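Phenol hydroxylase component phN (Pseudomonas stutzeri, PDB 3U52) probably serves as the diiron-carrying oxygenase subunit of a multicomponent phenol hydroxylase, which uses dioxygen to hydroxylate phenolic aromatic rings. Local coordinates at residues P175-D180 and F266-R271; I262-W267 and E445-A450; V401-T406 and A450-H455. All coordinates share one frame; numbering follows the deposited sequence.

Contact 1 (P175-D180 and F266-R271)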
loop_
_atom_site.group_PDB
_atom_site.type_symbol
_atom_site.label_atom_id
_atom_site.label_comp_id
_atom_site.label_asym_id
_atom_site.label_seq_id
_atom_site.Cartn_x
_atom_site.Cartn_y
_atom_site.Cartn_z
ATOM N N PRO A 175 -11.914 -23.257 21.364
ATOM C CA PRO A 175 -12.593 -22.120 20.714
ATOM C C PRO A 175 -13.913 -22.440 20.017
ATOM O O PRO A 175 -14.825 -21.625 20.079
ATOM C CB PRO A 175 -11.584 -21.667 19.623
ATOM C CG PRO A 175 -10.587 -22.754 19.521
ATOM C CD PRO A 175 -10.546 -23.444 20.846
ATOM N N LYS A 176 -14.016 -23.587 19.346
ATOM C CA LYS A 176 -15.252 -23.949 18.645
ATOM C C LYS A 176 -16.482 -24.033 19.576
ATOM O O LYS A 176 -17.522 -23.399 19.296
ATOM C CB LYS A 176 -15.077 -25.245 17.860
ATOM C CG LYS A 176 -16.223 -25.491 16.844
ATOM C CD LYS A 176 -16.010 -26.817 16.159
ATOM C CE LYS A 176 -17.323 -27.431 15.662
ATOM N NZ LYS A 176 -17.888 -26.688 14.518
ATOM N N SER A 177 -16.367 -24.782 20.677
ATOM C CA SER A 177 -17.497 -24.896 21.586
ATOM C C SER A 177 -17.823 -23.573 22.308
ATOM O O SER A 177 -18.985 -23.324 22.648
ATOM C CB SER A 177 -17.303 -26.053 22.596
ATOM O OG SER A 177 -16.296 -25.726 23.533
ATOM N N PHE A 178 -16.821 -22.717 22.541
ATOM C CA PHE A 178 -17.060 -21.342 23.081
ATOM C C PHE A 178 -18.023 -20.593 22.174
ATOM O O PHE A 178 -19.053 -20.031 22.620
ATOM C CB PHE A 178 -15.717 -20.535 23.169
ATOM C CG PHE A 178 -15.900 -19.115 23.624
ATOM C CD1 PHE A 178 -16.158 -18.109 22.710
ATOM C CD2 PHE A 178 -15.768 -18.780 24.976
ATOM C CE1 PHE A 178 -16.350 -16.774 23.146
ATOM C CE2 PHE A 178 -15.925 -17.435 25.445
ATOM C CZ PHE A 178 -16.253 -16.459 24.551
ATOM N N PHE A 179 -17.702 -20.576 20.877
ATOM C CA PHE A 179 -18.580 -19.855 19.970
ATOM C C PHE A 179 -19.908 -20.573 19.615
ATOM O O PHE A 179 -20.893 -19.897 19.315
ATOM C CB PHE A 179 -17.823 -19.426 18.674
ATOM C CG PHE A 179 -18.029 -17.973 18.356
ATOM C CD1 PHE A 179 -17.223 -17.014 18.910
ATOM C CD2 PHE A 179 -19.083 -17.582 17.536
ATOM C CE1 PHE A 179 -17.449 -15.625 18.666
ATOM C CE2 PHE A 179 -19.319 -16.225 17.256
ATOM C CZ PHE A 179 -18.505 -15.246 17.824
ATOM N N ASP A 180 -19.914 -21.911 19.591
ATOM C CA ASP A 180 -21.169 -22.692 19.401
ATOM C C ASP A 180 -22.108 -22.391 20.553
ATOM O O ASP A 180 -23.268 -22.237 20.332
ATOM C CB ASP A 180 -20.909 -24.186 19.334
ATOM C CG ASP A 180 -20.407 -24.647 17.977
ATOM O OD1 ASP A 180 -20.235 -23.793 17.044
ATOM O OD2 ASP A 180 -20.182 -25.891 17.806
ATOM N N PHE A 266 -17.482 -14.498 31.539
ATOM C CA PHE A 266 -16.165 -14.262 32.143
ATOM C C PHE A 266 -15.408 -15.567 32.188
ATOM O O PHE A 266 -14.229 -15.616 31.761
ATOM C CB PHE A 266 -16.215 -13.701 33.586
ATOM C CG PHE A 266 -14.861 -13.689 34.240
ATOM C CD1 PHE A 266 -14.534 -14.631 35.224
ATOM C CD2 PHE A 266 -13.879 -12.775 33.792
ATOM C CE1 PHE A 266 -13.261 -14.660 35.785
ATOM C CE2 PHE A 266 -12.586 -12.778 34.397
ATOM C CZ PHE A 266 -12.285 -13.753 35.357
ATOM N N TRP A 267 -16.048 -16.608 32.718
ATOM C CA TRP A 267 -15.338 -17.844 33.013
ATOM C C TRP A 267 -14.997 -18.625 31.726
ATOM O O TRP A 267 -13.872 -19.053 31.536
ATOM C CB TRP A 267 -16.038 -18.699 34.083
ATOM C CG TRP A 267 -15.128 -19.853 34.438
ATOM C CD1 TRP A 267 -15.205 -21.130 33.979
ATOM C CD2 TRP A 267 -14.005 -19.816 35.331
ATOM N NE1 TRP A 267 -14.188 -21.873 34.502
ATOM C CE2 TRP A 267 -13.428 -21.090 35.327
ATOM C CE3 TRP A 267 -13.418 -18.810 36.108
ATOM C CZ2 TRP A 267 -12.276 -21.416 36.099
ATOM C CZ3 TRP A 267 -12.282 -19.128 36.882
ATOM C CH2 TRP A 267 -11.732 -20.412 36.872
ATOM N N ARG A 268 -15.951 -18.728 30.798
ATOM C CA ARG A 268 -15.648 -19.278 29.470
ATOM C C ARG A 268 -14.566 -18.488 28.683
ATOM O O ARG A 268 -13.719 -19.086 28.018
ATOM C CB ARG A 268 -16.940 -19.398 28.624
ATOM C CG ARG A 268 -17.868 -20.541 29.119
ATOM C CD ARG A 268 -18.541 -21.304 27.902
ATOM N NE ARG A 268 -17.540 -22.080 27.171
ATOM C CZ ARG A 268 -17.810 -23.120 26.395
ATOM N NH1 ARG A 268 -19.056 -23.503 26.216
ATOM N NH2 ARG A 268 -16.833 -23.764 25.768
ATOM N N GLY A 269 -14.616 -17.159 28.767
ATOM C CA GLY A 269 -13.641 -16.310 28.113
ATOM C C GLY A 269 -12.270 -16.509 28.749
ATOM O O GLY A 269 -11.261 -16.619 28.042
ATOM N N PHE A 270 -12.226 -16.617 30.074
ATOM C CA PHE A 270 -10.945 -16.890 30.758
ATOM C C PHE A 270 -10.307 -18.248 30.287
ATOM O O PHE A 270 -9.086 -18.350 30.027
ATOM C CB PHE A 270 -11.189 -16.887 32.297
ATOM C CG PHE A 270 -10.031 -17.399 33.089
ATOM C CD1 PHE A 270 -8.777 -16.823 32.967
ATOM C CD2 PHE A 270 -10.201 -18.456 33.972
ATOM C CE1 PHE A 270 -7.688 -17.306 33.754
ATOM C CE2 PHE A 270 -9.135 -18.930 34.742
ATOM C CZ PHE A 270 -7.888 -18.348 34.619
ATOM N N ARG A 271 -11.135 -19.296 30.169
ATOM C CA ARG A 271 -10.643 -20.602 29.720
ATOM C C ARG A 271 -10.190 -20.506 28.264
ATOM O O ARG A 271 -9.154 -21.048 27.890
ATOM C CB ARG A 271 -11.696 -21.715 29.959
ATOM C CG ARG A 271 -11.765 -22.071 31.464
ATOM C CD ARG A 271 -10.417 -22.673 31.884
ATOM N NE ARG A 271 -10.508 -23.424 33.156
ATOM C CZ ARG A 271 -9.708 -23.252 34.201
ATOM N NH1 ARG A 271 -8.747 -22.327 34.203
ATOM N NH2 ARG A 271 -9.881 -23.997 35.267
#
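The side chains of Phe178 and Arg268 pass alongside each other, pointing opposite ways, between two nearly antiparallel helices; the axes of the two six-residue segments approach to 10.5 Å at an angle of 158°. The tight part is ring against backbone. Phe178 CG is anti to the backbone N (chi1 176°), which sends the ring across the gap, and CE2 comes 3.6 Å from Gly269 N. The backbone of Arg268 and Gly269 thus lies at the edge of the ring, near its plane, while Arg268 CB is 3.9 Å from CE2 of Phe178. Gly269 also belongs to a xenon pocket together with Phe198 and Leu273.

The other half is polar, and with all four touching residues buried neither half opens to solvent. The bent chain of Arg268 lays a face of its guanidinium against Phe178 CA, 3.6 Å from the plane. In that plane, NH2 of Arg268 donates to Ser177 OG at 3.0 Å, a bond bent to 143° at the hydrogen. Ser177 OG is also bonded to Ser173 O, and Arg268 NH1 forms a salt bridge with Asp181, so each group has a further partner beyond this pair.

A chain of another protein packs on Ser177. Helix 187-216 lies beside Phe178 through Ile194 and Phe198, and Trp265, about one turn before Arg268 on helix 254-283, meets the Phe178 ring edge-to-face.

Contact 2 (I262-W267 and E445-A450); sequences IDKWFW and EKYIQA
The Tyr447 ring meets Lys264 through its hydroxyl alone: none of its ring carbons comes within 4.2 Å of the opposite segment. Around that ring, Ile439 and Phe440 of helix 434-442 touch its side chain, and an aromatic side chain from a chain of another protein meets it with planes about 75° apart. A second flat group, the Trp265 indole, carries Lys264 CE on one face, 3.2 Å above the plane and offset toward the rim, while its NE1 bonds to Glu189.

Lys264 and Tyr447 approach from opposite directions. Lys264 runs out straight from the helix, all four of its torsions near 180°, and spans much of a wide gap, for the nearest CA atoms, those of Lys264 and Tyr447, are 12.9 Å apart. The bond from Lys264 NZ to Tyr447 OH measures 3.2 Å and is weak. The geometry gives a reason: Lys264 CE is almost as near to that OH, at 3.3 Å, so the hydroxyl sits beside the CE-NZ bond and an ammonium hydrogen probably cannot point straight at it.

The stronger partners are acidic. Lys264 NZ forms salt bridges with Glu189, Asp181 and Glu443, and Tyr447 OH bonds to Asp181. Lys446 NZ lies 4.5 Å from Lys264 NZ, but Asp181 pairs with both amines and would probably offset their like charges.

The contact buries a mere 82 Å². It joins helix 254-283 to the short helix 444-447 of the YHS region; helix 173-184 contributes Asp181 and helix 187-216 Glu189.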
loop_
_atom_site.group_PDB
_atom_site.type_symbol
_atom_site.label_atom_id
_atom_site.label_comp_id
_atom_site.label_asym_id
_atom_site.label_seq_id
_atom_site.Cartn_x
_atom_site.Cartn_y
_atom_site.Cartn_z
ATOM N N ILE A 262 -22.642 -12.602 32.846
ATOM C CA ILE A 262 -21.290 -12.068 33.095
ATOM C C ILE A 262 -20.462 -13.188 33.787
ATOM O O ILE A 262 -19.337 -13.467 33.400
ATOM C CB ILE A 262 -21.351 -10.770 33.927
ATOM C CG1 ILE A 262 -21.834 -9.566 33.074
ATOM C CG2 ILE A 262 -20.037 -10.460 34.606
ATOM C CD1 ILE A 262 -22.116 -8.299 33.891
ATOM N N ASP A 263 -21.012 -13.820 34.810
ATOM C CA ASP A 263 -20.286 -14.901 35.496
ATOM C C ASP A 263 -19.918 -16.046 34.538
ATOM O O ASP A 263 -18.764 -16.509 34.548
ATOM C CB ASP A 263 -21.145 -15.463 36.619
ATOM C CG ASP A 263 -21.336 -14.494 37.798
ATOM O OD1 ASP A 263 -22.285 -14.748 38.592
ATOM O OD2 ASP A 263 -20.597 -13.489 37.967
ATOM N N LYS A 264 -20.883 -16.497 33.720
ATOM C CA LYS A 264 -20.636 -17.584 32.703
ATOM C C LYS A 264 -19.564 -17.197 31.636
ATOM O O LYS A 264 -18.595 -17.941 31.380
ATOM C CB LYS A 264 -21.934 -17.927 31.981
ATOM C CG LYS A 264 -21.775 -18.957 30.853
ATOM C CD LYS A 264 -23.107 -19.200 30.140
ATOM C CE LYS A 264 -22.774 -19.894 28.840
ATOM N NZ LYS A 264 -24.080 -20.230 28.127
ATOM N N TRP A 265 -19.699 -16.007 31.059
ATOM C CA TRP A 265 -18.876 -15.665 29.921
ATOM C C TRP A 265 -17.537 -15.127 30.366
ATOM O O TRP A 265 -16.573 -15.252 29.652
ATOM C CB TRP A 265 -19.634 -14.673 28.994
ATOM C CG TRP A 265 -20.682 -15.504 28.259
ATOM C CD1 TRP A 265 -22.015 -15.530 28.501
ATOM C CD2 TRP A 265 -20.433 -16.511 27.244
ATOM N NE1 TRP A 265 -22.628 -16.477 27.695
ATOM C CE2 TRP A 265 -21.675 -17.057 26.891
ATOM C CE3 TRP A 265 -19.280 -16.942 26.560
ATOM C CZ2 TRP A 265 -21.817 -18.065 25.883
ATOM C CZ3 TRP A 265 -19.407 -17.962 25.562
ATOM C CH2 TRP A 265 -20.670 -18.496 25.249
ATOM N N PHE A 266 -17.482 -14.498 31.539
ATOM C CA PHE A 266 -16.165 -14.262 32.143
ATOM C C PHE A 266 -15.408 -15.567 32.188
ATOM O O PHE A 266 -14.229 -15.616 31.761
ATOM C CB PHE A 266 -16.215 -13.701 33.586
ATOM C CG PHE A 266 -14.861 -13.689 34.240
ATOM C CD1 PHE A 266 -14.534 -14.631 35.224
ATOM C CD2 PHE A 266 -13.879 -12.775 33.792
ATOM C CE1 PHE A 266 -13.261 -14.660 35.785
ATOM C CE2 PHE A 266 -12.586 -12.778 34.397
ATOM C CZ PHE A 266 -12.285 -13.753 35.357
ATOM N N TRP A 267 -16.048 -16.608 32.718
ATOM C CA TRP A 267 -15.338 -17.844 33.013
ATOM C C TRP A 267 -14.997 -18.625 31.726
ATOM O O TRP A 267 -13.872 -19.053 31.536
ATOM C CB TRP A 267 -16.038 -18.699 34.083
ATOM C CG TRP A 267 -15.128 -19.853 34.438
ATOM C CD1 TRP A 267 -15.205 -21.130 33.979
ATOM C CD2 TRP A 267 -14.005 -19.816 35.331
ATOM N NE1 TRP A 267 -14.188 -21.873 34.502
ATOM C CE2 TRP A 267 -13.428 -21.090 35.327
ATOM C CE3 TRP A 267 -13.418 -18.810 36.108
ATOM C CZ2 TRP A 267 -12.276 -21.416 36.099
ATOM C CZ3 TRP A 267 -12.282 -19.128 36.882
ATOM C CH2 TRP A 267 -11.732 -20.412 36.872
ATOM N N GLU A 445 -28.906 -29.469 30.244
ATOM C CA GLU A 445 -29.512 -29.951 28.985
ATOM C C GLU A 445 -28.678 -29.529 27.764
ATOM O O GLU A 445 -28.664 -30.204 26.713
ATOM C CB GLU A 445 -30.933 -29.388 28.824
ATOM C CG GLU A 445 -31.946 -29.805 29.967
ATOM C CD GLU A 445 -31.826 -28.948 31.281
ATOM O OE1 GLU A 445 -32.227 -29.487 32.361
ATOM O OE2 GLU A 445 -31.370 -27.764 31.260
ATOM N N LYS A 446 -28.005 -28.391 27.905
ATOM C CA LYS A 446 -27.144 -27.889 26.854
ATOM C C LYS A 446 -25.807 -28.630 26.869
ATOM O O LYS A 446 -25.437 -29.251 25.878
ATOM C CB LYS A 446 -26.987 -26.363 27.018
ATOM C CG LYS A 446 -26.116 -25.702 25.960
ATOM C CD LYS A 446 -26.306 -24.132 25.995
ATOM C CE LYS A 446 -25.686 -23.572 24.748
ATOM N NZ LYS A 446 -25.988 -22.130 24.517
ATOM N N TYR A 447 -25.093 -28.606 28.010
ATOM C CA TYR A 447 -23.739 -29.190 28.066
ATOM C C TYR A 447 -23.598 -30.717 27.880
ATOM O O TYR A 447 -22.533 -31.191 27.430
ATOM C CB TYR A 447 -22.964 -28.696 29.309
ATOM C CG TYR A 447 -22.836 -27.247 29.146
ATOM C CD1 TYR A 447 -21.946 -26.726 28.179
ATOM C CD2 TYR A 447 -23.702 -26.368 29.854
ATOM C CE1 TYR A 447 -21.890 -25.328 27.964
ATOM C CE2 TYR A 447 -23.667 -25.004 29.645
ATOM C CZ TYR A 447 -22.766 -24.500 28.694
ATOM O OH TYR A 447 -22.800 -23.157 28.507
ATOM N N ILE A 448 -24.662 -31.478 28.171
ATOM C CA ILE A 448 -24.626 -32.930 27.911
ATOM C C ILE A 448 -24.571 -33.269 26.424
ATOM O O ILE A 448 -24.289 -34.435 26.053
ATOM C CB ILE A 448 -25.821 -33.728 28.607
ATOM C CG1 ILE A 448 -27.171 -33.384 27.941
ATOM C CG2 ILE A 448 -25.767 -33.482 30.099
ATOM C CD1 ILE A 448 -28.415 -34.076 28.533
ATOM N N GLN A 449 -24.799 -32.256 25.563
ATOM C CA GLN A 449 -24.700 -32.461 24.114
ATOM C C GLN A 449 -23.316 -32.368 23.533
ATOM O O GLN A 449 -23.073 -32.829 22.391
ATOM C CB GLN A 449 -25.536 -31.459 23.376
ATOM C CG GLN A 449 -27.017 -31.562 23.592
ATOM C CD GLN A 449 -27.695 -30.305 23.072
ATOM O OE1 GLN A 449 -27.653 -30.033 21.877
ATOM N NE2 GLN A 449 -28.309 -29.532 23.962
ATOM N N ALA A 450 -22.378 -31.876 24.331
ATOM C CA ALA A 450 -21.032 -31.619 23.838
ATOM C C ALA A 450 -20.356 -32.779 23.042
ATOM O O ALA A 450 -20.389 -33.967 23.443
ATOM C CB ALA A 450 -20.170 -31.123 25.013
#

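Contact 3 (V401-T406 and A450-H455); sequences VCQIPT and AWLPVH. With ZN (zinc ion), chain I.
Gln403, in a left-handed backbone conformation (phi 59°, psi 14°), brings its CA within 6.7 Å of the CA of Leu452, the N-cap residue of helix 453-458. Its side chain, extended beyond CG, and that of Leu452 run at a slant to each other. The single methyl CD2 of Leu452 makes the closest approach, 3.3 Å from Gln403 CG and 3.4 Å from Gln403 CD. CD2 therefore covers the amide carbon and lies at similar distances from OE1 and NE2. Beside it, NE2 of Gln403 is 3.6 Å from Ala450 CB, and OE1 of Gln403 stays 3.9 Å from Pro453 CD.

No hydrogen bond joins the two segments; Gln403 OE1 instead bonds to Ser173 OG on helix 173-184. Replacing Gln403 by an alanine here would probably leave Ser173 OG without this partner and open a gap beside Leu452 CD2.

On the preceding residue, Cys402 SG binds the zinc ion at 2.3 Å, and Cys399, Cys432 and Cys436 complete the site. Ile404 N also makes a weak bond to that sulfur. The chemistry implies a division of labour: the metal fixes one side of the loop, while the amide is held by apolar contact and by the bond from OE1 to Ser173 OG.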
loop_
_atom_site.group_PDB
_atom_site.type_symbol
_atom_site.label_atom_id
_atom_site.label_comp_id
_atom_site.label_asym_id
_atom_site.label_seq_id
_atom_site.Cartn_x
_atom_site.Cartn_y
_atom_site.Cartn_z
ATOM N N VAL A 401 -17.435 -28.753 29.958
ATOM C CA VAL A 401 -17.932 -27.402 29.563
ATOM C C VAL A 401 -16.907 -26.735 28.632
ATOM O O VAL A 401 -17.211 -26.480 27.469
ATOM C CB VAL A 401 -18.306 -26.504 30.782
ATOM C CG1 VAL A 401 -18.573 -25.048 30.359
ATOM C CG2 VAL A 401 -19.536 -27.089 31.568
ATOM N N CYS A 402 -15.683 -26.525 29.098
ATOM C CA CYS A 402 -14.733 -25.695 28.323
ATOM C C CYS A 402 -13.966 -26.567 27.375
ATOM O O CYS A 402 -13.385 -26.050 26.405
ATOM C CB CYS A 402 -13.798 -24.859 29.255
ATOM S SG CYS A 402 -12.584 -25.828 30.193
ATOM N N GLN A 403 -14.057 -27.898 27.601
ATOM C CA GLN A 403 -13.338 -28.959 26.861
ATOM C C GLN A 403 -11.831 -28.947 26.848
ATOM O O GLN A 403 -11.254 -29.695 26.099
ATOM C CB GLN A 403 -13.870 -29.154 25.429
ATOM C CG GLN A 403 -15.442 -29.140 25.457
ATOM C CD GLN A 403 -16.059 -29.357 24.118
ATOM O OE1 GLN A 403 -15.374 -29.755 23.173
ATOM N NE2 GLN A 403 -17.357 -29.097 24.011
ATOM N N ILE A 404 -11.197 -28.181 27.708
ATOM C CA ILE A 404 -9.745 -28.249 27.860
ATOM C C ILE A 404 -9.491 -29.551 28.698
ATOM O O ILE A 404 -10.299 -29.881 29.561
ATOM C CB ILE A 404 -9.225 -26.988 28.600
ATOM C CG1 ILE A 404 -9.594 -25.729 27.806
ATOM C CG2 ILE A 404 -7.649 -27.033 28.784
ATOM C CD1 ILE A 404 -9.162 -24.385 28.423
ATOM N N PRO A 405 -8.388 -30.287 28.439
ATOM C CA PRO A 405 -8.053 -31.344 29.370
ATOM C C PRO A 405 -8.055 -30.798 30.800
ATOM O O PRO A 405 -7.774 -29.632 31.020
ATOM C CB PRO A 405 -6.629 -31.707 29.004
ATOM C CG PRO A 405 -6.454 -31.362 27.641
ATOM C CD PRO A 405 -7.422 -30.215 27.336
ATOM N N THR A 406 -8.322 -31.647 31.774
ATOM C CA THR A 406 -8.390 -31.183 33.164
ATOM C C THR A 406 -6.980 -31.058 33.770
ATOM O O THR A 406 -6.546 -31.886 34.547
ATOM C CB THR A 406 -9.328 -32.107 33.996
ATOM O OG1 THR A 406 -9.018 -33.465 33.696
ATOM C CG2 THR A 406 -10.717 -31.913 33.513
ATOM N N ALA A 450 -22.378 -31.876 24.331
ATOM C CA ALA A 450 -21.032 -31.619 23.838
ATOM C C ALA A 450 -20.356 -32.779 23.042
ATOM O O ALA A 450 -20.389 -33.967 23.443
ATOM C CB ALA A 450 -20.170 -31.123 25.013
ATOM N N TRP A 451 -19.724 -32.404 21.923
ATOM C CA TRP A 451 -18.935 -33.285 21.078
ATOM C C TRP A 451 -17.522 -33.249 21.655
ATOM O O TRP A 451 -16.691 -32.464 21.191
ATOM C CB TRP A 451 -18.993 -32.774 19.593
ATOM C CG TRP A 451 -18.431 -33.734 18.549
ATOM C CD1 TRP A 451 -19.108 -34.744 17.927
ATOM C CD2 TRP A 451 -17.081 -33.766 18.006
ATOM N NE1 TRP A 451 -18.259 -35.422 17.076
ATOM C CE2 TRP A 451 -17.021 -34.841 17.093
ATOM C CE3 TRP A 451 -15.918 -33.018 18.235
ATOM C CZ2 TRP A 451 -15.850 -35.177 16.390
ATOM C CZ3 TRP A 451 -14.758 -33.343 17.511
ATOM C CH2 TRP A 451 -14.743 -34.421 16.601
ATOM N N LEU A 452 -17.258 -34.046 22.708
ATOM C CA LEU A 452 -15.940 -34.067 23.325
ATOM C C LEU A 452 -14.979 -34.922 22.505
ATOM O O LEU A 452 -15.169 -36.146 22.357
ATOM C CB LEU A 452 -16.025 -34.574 24.770
ATOM C CG LEU A 452 -16.704 -33.724 25.843
ATOM C CD1 LEU A 452 -16.354 -34.309 27.219
ATOM C CD2 LEU A 452 -16.159 -32.348 25.832
ATOM N N PRO A 453 -13.929 -34.300 21.939
ATOM C CA PRO A 453 -13.143 -35.069 20.979
ATOM C C PRO A 453 -12.621 -36.407 21.497
ATOM O O PRO A 453 -12.662 -37.358 20.755
ATOM C CB PRO A 453 -12.037 -34.114 20.555
ATOM C CG PRO A 453 -12.604 -32.744 20.798
ATOM C CD PRO A 453 -13.458 -32.903 22.058
ATOM N N VAL A 454 -12.158 -36.480 22.756
ATOM C CA VAL A 454 -11.621 -37.722 23.303
ATOM C C VAL A 454 -12.701 -38.799 23.337
ATOM O O VAL A 454 -12.460 -39.927 22.937
ATOM C CB VAL A 454 -11.010 -37.511 24.751
ATOM C CG1 VAL A 454 -10.701 -38.878 25.389
ATOM C CG2 VAL A 454 -9.712 -36.696 24.635
ATOM N N HIS A 455 -13.892 -38.437 23.810
ATOM C CA HIS A 455 -15.011 -39.365 23.820
ATOM C C HIS A 455 -15.416 -39.783 22.392
ATOM O O HIS A 455 -15.749 -40.943 22.137
ATOM C CB HIS A 455 -16.208 -38.745 24.518
ATOM C CG HIS A 455 -15.983 -38.494 25.976
ATOM N ND1 HIS A 455 -14.835 -38.894 26.633
ATOM C CD2 HIS A 455 -16.766 -37.920 26.914
ATOM C CE1 HIS A 455 -14.893 -38.505 27.895
ATOM N NE2 HIS A 455 -16.065 -37.936 28.098
HETATM ZN ZN ZN I . -13.649 -26.256 32.146
#

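How the contacts relate
From the N terminus, contact 1 closes first, bringing 266-271 back to 175-180 around a largely helical span. Contact 2 opens at 262-267, on the same helix 254-283 and overlapping the residues that end contact 1, and closes at 445-450. Contact 3 opens at 401-406, within that span, and closes just beyond it at 450-455, so contacts 2 and 3 cross and share Ala450. Contact 1 is complete before contact 3 opens, yet the two touch: Arg268 NH2 lies 3.2 Å from Val401 O, a packing contact. Together they tie helices 173-184 and 254-283 to the zinc-binding loop and the region around 444-458.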